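Local coordinates for P domain of VP1 (Norovirus Hu/GI.7/TCH-060/USA/2003, PDB 4P26), which forms the protruding domain of the norovirus capsid protein VP1 and probably binds histo-blood group glycans on host cells, at residues Asp107-Thr112 and Trp160-Thr165. Sequence-based numbering, arbitrary orientation.
Sequences DWHVST and WVSPST. With A2G (2-acetamido-2-deoxy-alpha-D-galactopyranose), chain E.
His109 and Trp160 stack face to face where strand 107-114 runs antiparallel to strand 153-162. The imidazole lies over the six-membered ring of the indole, with centroids 3.7 Å apart and planes only 16° from parallel, while His109 CB sits above the five-membered ring in a CH-pi contact. Trp160 reaches this position because its CG is tucked between the backbone N and the carbonyl carbon (chi1 57°), which brings the far end of the indole over toward strand 107-114, so that its six-membered ring faces the imidazole. Asp128 accepts a hydrogen bond from His109 ND1, fixing the rotation of the imidazole and turning NE2 toward the sugar and Ser162.

Beneath the rings, His109 N donates to Trp160 O (3.0 Å), and Asp107 and Ser162 form the next hydrogen-bonded pair, bonded through both N-H groups. On the other face of the sheet, Val161 CG1 packs obliquely on Trp108 CD1 at 3.8 Å; the Trp108 indole is held by Ile103 O and neighboured by Phe100 and Phe135.

N-acetylgalactosamine (A2G) meets the imidazole at its edge. Its O3 donates to Asp107 OD2 (2.9 Å), with Ser162 OG 2.6 Å from O3 and His109 NE2 3.0 Å from the same oxygen, in the plane of the imidazole. O4 donates to Pro163 O. The acetamido methyl C8 meets the rim of the indole, 3.4 Å from Trp160 CH2. A water joins the other carboxylate oxygen, Asp107 OD1, to Ser164 OG, so both oxygens of Asp107 are engaged.

Two adjacent strands of the six-stranded antiparallel sheet, with the turn that follows one of them, thus build an N-acetylgalactosamine site in which polar side chains and a backbone carbonyl hold the sugar hydroxyls and a tryptophan meets the acetamido group, consistent with the glycan-binding pocket of GI norovirus P domains.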
ATOM      1  N   ASP A 107      -5.780 -10.700  19.419  1.00 12.96           N
ATOM      2  CA  ASP A 107      -4.345 -10.945  19.253  1.00 13.72           C
ATOM      3  C   ASP A 107      -3.898 -10.540  17.853  1.00 12.57           C
ATOM      4  O   ASP A 107      -4.634 -10.724  16.882  1.00 10.73           O
ATOM      5  CB  ASP A 107      -4.018 -12.420  19.487  1.00 13.57           C
ATOM      6  CG  ASP A 107      -3.885 -12.768  20.957  1.00 16.32           C
ATOM      7  OD1 ASP A 107      -4.410 -12.024  21.821  1.00 15.53           O
ATOM      8  OD2 ASP A 107      -3.259 -13.808  21.250  1.00 14.50           O
ATOM      9  N   TRP A 108      -2.700  -9.973  17.751  1.00 13.97           N
ATOM     10  CA  TRP A 108      -2.124  -9.653  16.450  1.00 12.14           C
ATOM     11  C   TRP A 108      -0.966 -10.588  16.191  1.00 12.05           C
ATOM     12  O   TRP A 108      -0.281 -11.027  17.116  1.00 11.91           O
ATOM     13  CB  TRP A 108      -1.595  -8.218  16.381  1.00  8.92           C
ATOM     14  CG  TRP A 108      -2.626  -7.146  16.487  1.00 10.10           C
ATOM     15  CD1 TRP A 108      -3.979  -7.292  16.413  1.00  9.19           C
ATOM     16  CD2 TRP A 108      -2.379  -5.750  16.710  1.00  8.61           C
ATOM     17  NE1 TRP A 108      -4.594  -6.066  16.563  1.00 11.73           N
ATOM     18  CE2 TRP A 108      -3.633  -5.107  16.756  1.00 10.48           C
ATOM     19  CE3 TRP A 108      -1.218  -4.985  16.877  1.00  8.98           C
ATOM     20  CZ2 TRP A 108      -3.762  -3.733  16.952  1.00 12.65           C
ATOM     21  CZ3 TRP A 108      -1.345  -3.614  17.080  1.00  8.20           C
ATOM     22  CH2 TRP A 108      -2.612  -3.004  17.113  1.00 10.62           C
ATOM     23  N   HIS A 109      -0.744 -10.879  14.918  1.00 12.01           N
ATOM     24  CA  HIS A 109       0.425 -11.635  14.517  1.00  9.42           C
ATOM     25  C   HIS A 109       1.122 -10.832  13.430  1.00  8.22           C
ATOM     26  O   HIS A 109       0.597 -10.665  12.329  1.00 10.63           O
ATOM     27  CB  HIS A 109       0.008 -13.040  14.086  1.00 10.87           C
ATOM     28  CG  HIS A 109      -0.792 -13.746  15.134  1.00 13.39           C
ATOM     29  ND1 HIS A 109      -0.209 -14.389  16.206  1.00 11.26           N
ATOM     30  CD2 HIS A 109      -2.131 -13.841  15.323  1.00 14.08           C
ATOM     31  CE1 HIS A 109      -1.151 -14.890  16.984  1.00 12.32           C
ATOM     32  NE2 HIS A 109      -2.327 -14.567  16.474  1.00 15.84           N
ATOM     33  N   VAL A 110       2.291 -10.297  13.785  1.00 10.39           N
ATOM     34  CA  VAL A 110       2.986  -9.300  12.977  1.00 10.44           C
ATOM     35  C   VAL A 110       4.296  -9.879  12.448  1.00 12.78           C
ATOM     36  O   VAL A 110       5.141 -10.320  13.228  1.00 14.68           O
ATOM     37  CB  VAL A 110       3.292  -8.027  13.817  1.00 10.77           C
ATOM     38  CG1 VAL A 110       3.827  -6.911  12.931  1.00 12.36           C
ATOM     39  CG2 VAL A 110       2.037  -7.555  14.555  1.00 10.17           C
ATOM     40  N   SER A 111       4.456  -9.886  11.127  1.00 16.00           N
ATOM     41  CA  SER A 111       5.648 -10.450  10.506  1.00 15.04           C
ATOM     42  C   SER A 111       6.696  -9.365  10.296  1.00 11.48           C
ATOM     43  O   SER A 111       6.477  -8.430   9.518  1.00 11.13           O
ATOM     44  CB  SER A 111       5.296 -11.113   9.169  1.00 18.15           C
ATOM     45  OG  SER A 111       6.400 -11.844   8.650  1.00 17.77           O
ATOM     46  N   THR A 112       7.832  -9.497  10.981  1.00 11.06           N
ATOM     47  CA  THR A 112       8.873  -8.468  10.968  1.00  8.78           C
ATOM     48  C   THR A 112      10.227  -8.992  10.471  1.00  9.63           C
ATOM     49  O   THR A 112      10.488 -10.198  10.501  1.00 11.52           O
ATOM     50  CB  THR A 112       9.062  -7.818  12.385  1.00 14.44           C
ATOM     51  OG1 THR A 112       9.527  -8.798  13.327  1.00 15.20           O
ATOM     52  CG2 THR A 112       7.749  -7.228  12.888  1.00 10.75           C
ATOM     53  N   TRP A 160      -2.004 -11.400  10.318  1.00 13.23           N
ATOM     54  CA  TRP A 160      -3.330 -11.931  10.619  1.00 13.95           C
ATOM     55  C   TRP A 160      -3.721 -11.665  12.068  1.00  9.39           C
ATOM     56  O   TRP A 160      -2.871 -11.304  12.889  1.00 12.77           O
ATOM     57  CB  TRP A 160      -3.413 -13.430  10.301  1.00 12.92           C
ATOM     58  CG  TRP A 160      -2.393 -14.321  10.998  1.00 12.43           C
ATOM     59  CD1 TRP A 160      -1.060 -14.438  10.700  1.00 11.09           C
ATOM     60  CD2 TRP A 160      -2.646 -15.252  12.064  1.00  8.16           C
ATOM     61  NE1 TRP A 160      -0.466 -15.371  11.525  1.00  8.76           N
ATOM     62  CE2 TRP A 160      -1.417 -15.885  12.369  1.00 11.65           C
ATOM     63  CE3 TRP A 160      -3.788 -15.606  12.792  1.00  9.30           C
ATOM     64  CZ2 TRP A 160      -1.301 -16.848  13.371  1.00 13.34           C
ATOM     65  CZ3 TRP A 160      -3.671 -16.568  13.789  1.00 10.22           C
ATOM     66  CH2 TRP A 160      -2.434 -17.176  14.068  1.00 15.58           C
ATOM     67  N   VAL A 161      -5.005 -11.830  12.376  1.00  8.95           N
ATOM     68  CA  VAL A 161      -5.497 -11.604  13.736  1.00  8.48           C
ATOM     69  C   VAL A 161      -6.314 -12.795  14.236  1.00 10.69           C
ATOM     70  O   VAL A 161      -6.835 -13.584  13.445  1.00 11.57           O
ATOM     71  CB  VAL A 161      -6.345 -10.318  13.844  1.00  8.79           C
ATOM     72  CG1 VAL A 161      -5.528  -9.095  13.402  1.00  8.75           C
ATOM     73  CG2 VAL A 161      -7.615 -10.447  13.010  1.00 10.40           C
ATOM     74  N   SER A 162      -6.406 -12.926  15.554  1.00  9.26           N
ATOM     75  CA  SER A 162      -7.092 -14.056  16.171  1.00 10.23           C
ATOM     76  C   SER A 162      -7.667 -13.627  17.530  1.00 10.98           C
ATOM     77  O   SER A 162      -7.290 -12.576  18.047  1.00 12.43           O
ATOM     78  CB  SER A 162      -6.124 -15.242  16.307  1.00 10.45           C
ATOM     79  OG  SER A 162      -5.038 -14.937  17.166  1.00 13.67           O
ATOM     80  N   PRO A 163      -8.597 -14.420  18.099  1.00 12.09           N
ATOM     81  CA  PRO A 163      -9.266 -13.983  19.334  1.00 16.85           C
ATOM     82  C   PRO A 163      -8.321 -13.837  20.520  1.00 13.25           C
ATOM     83  O   PRO A 163      -7.324 -14.553  20.622  1.00 13.21           O
ATOM     84  CB  PRO A 163     -10.265 -15.112  19.621  1.00 18.75           C
ATOM     85  CG  PRO A 163     -10.464 -15.789  18.341  1.00 24.48           C
ATOM     86  CD  PRO A 163      -9.171 -15.678  17.586  1.00 12.73           C
ATOM     87  N   SER A 164      -8.645 -12.917  21.421  1.00 13.71           N
ATOM     88  CA  SER A 164      -7.834 -12.712  22.616  1.00 16.77           C
ATOM     89  C   SER A 164      -7.824 -13.944  23.515  1.00 17.14           C
ATOM     90  O   SER A 164      -6.834 -14.205  24.201  1.00 17.24           O
ATOM     91  CB  SER A 164      -8.336 -11.496  23.397  1.00 14.71           C
ATOM     92  OG  SER A 164      -8.151 -10.310  22.644  1.00 15.98           O
ATOM     93  N   THR A 165      -8.931 -14.686  23.511  1.00 16.41           N
ATOM     94  CA  THR A 165      -9.086 -15.898  24.328  1.00 21.55           C
ATOM     95  C   THR A 165      -9.808 -16.996  23.538  1.00 24.46           C
ATOM     96  O   THR A 165     -10.517 -16.705  22.580  1.00 23.72           O
ATOM     97  CB  THR A 165      -9.876 -15.622  25.635  1.00 21.67           C
ATOM     98  OG1 THR A 165     -11.143 -15.032  25.319  1.00 23.87           O
ATOM     99  CG2 THR A 165      -9.108 -14.682  26.556  1.00 21.47           C
TER
HETATM  100  O5  A2G E   4      -5.377 -19.109  20.186  1.00 28.98           O
HETATM  101  C1  A2G E   4      -3.984 -19.291  19.899  1.00 32.23           C
HETATM  102  C2  A2G E   4      -3.477 -18.118  19.077  1.00 25.42           C
HETATM  103  N2  A2G E   4      -2.047 -18.301  18.788  1.00 23.34           N
HETATM  104  C3  A2G E   4      -3.676 -16.829  19.857  1.00 22.39           C
HETATM  105  O3  A2G E   4      -3.323 -15.710  19.030  1.00 20.49           O
HETATM  106  C4  A2G E   4      -5.132 -16.710  20.277  1.00 22.02           C
HETATM  107  O4  A2G E   4      -5.956 -16.558  19.112  1.00 19.63           O
HETATM  108  C5  A2G E   4      -5.545 -17.962  21.032  1.00 26.91           C
HETATM  109  C6  A2G E   4      -7.013 -17.845  21.448  1.00 28.49           C
HETATM  110  O6  A2G E   4      -7.466 -19.103  21.958  1.00 29.93           O
HETATM  111  C7  A2G E   4      -1.619 -18.882  17.658  1.00 21.62           C
HETATM  112  O7  A2G E   4      -0.433 -19.054  17.380  1.00 23.44           O
HETATM  113  C8  A2G E   4      -2.727 -19.334  16.704  1.00 18.62           C
HETATM  114  O   HOH W   1      -5.502  -9.986  22.940  0.97 18.27           O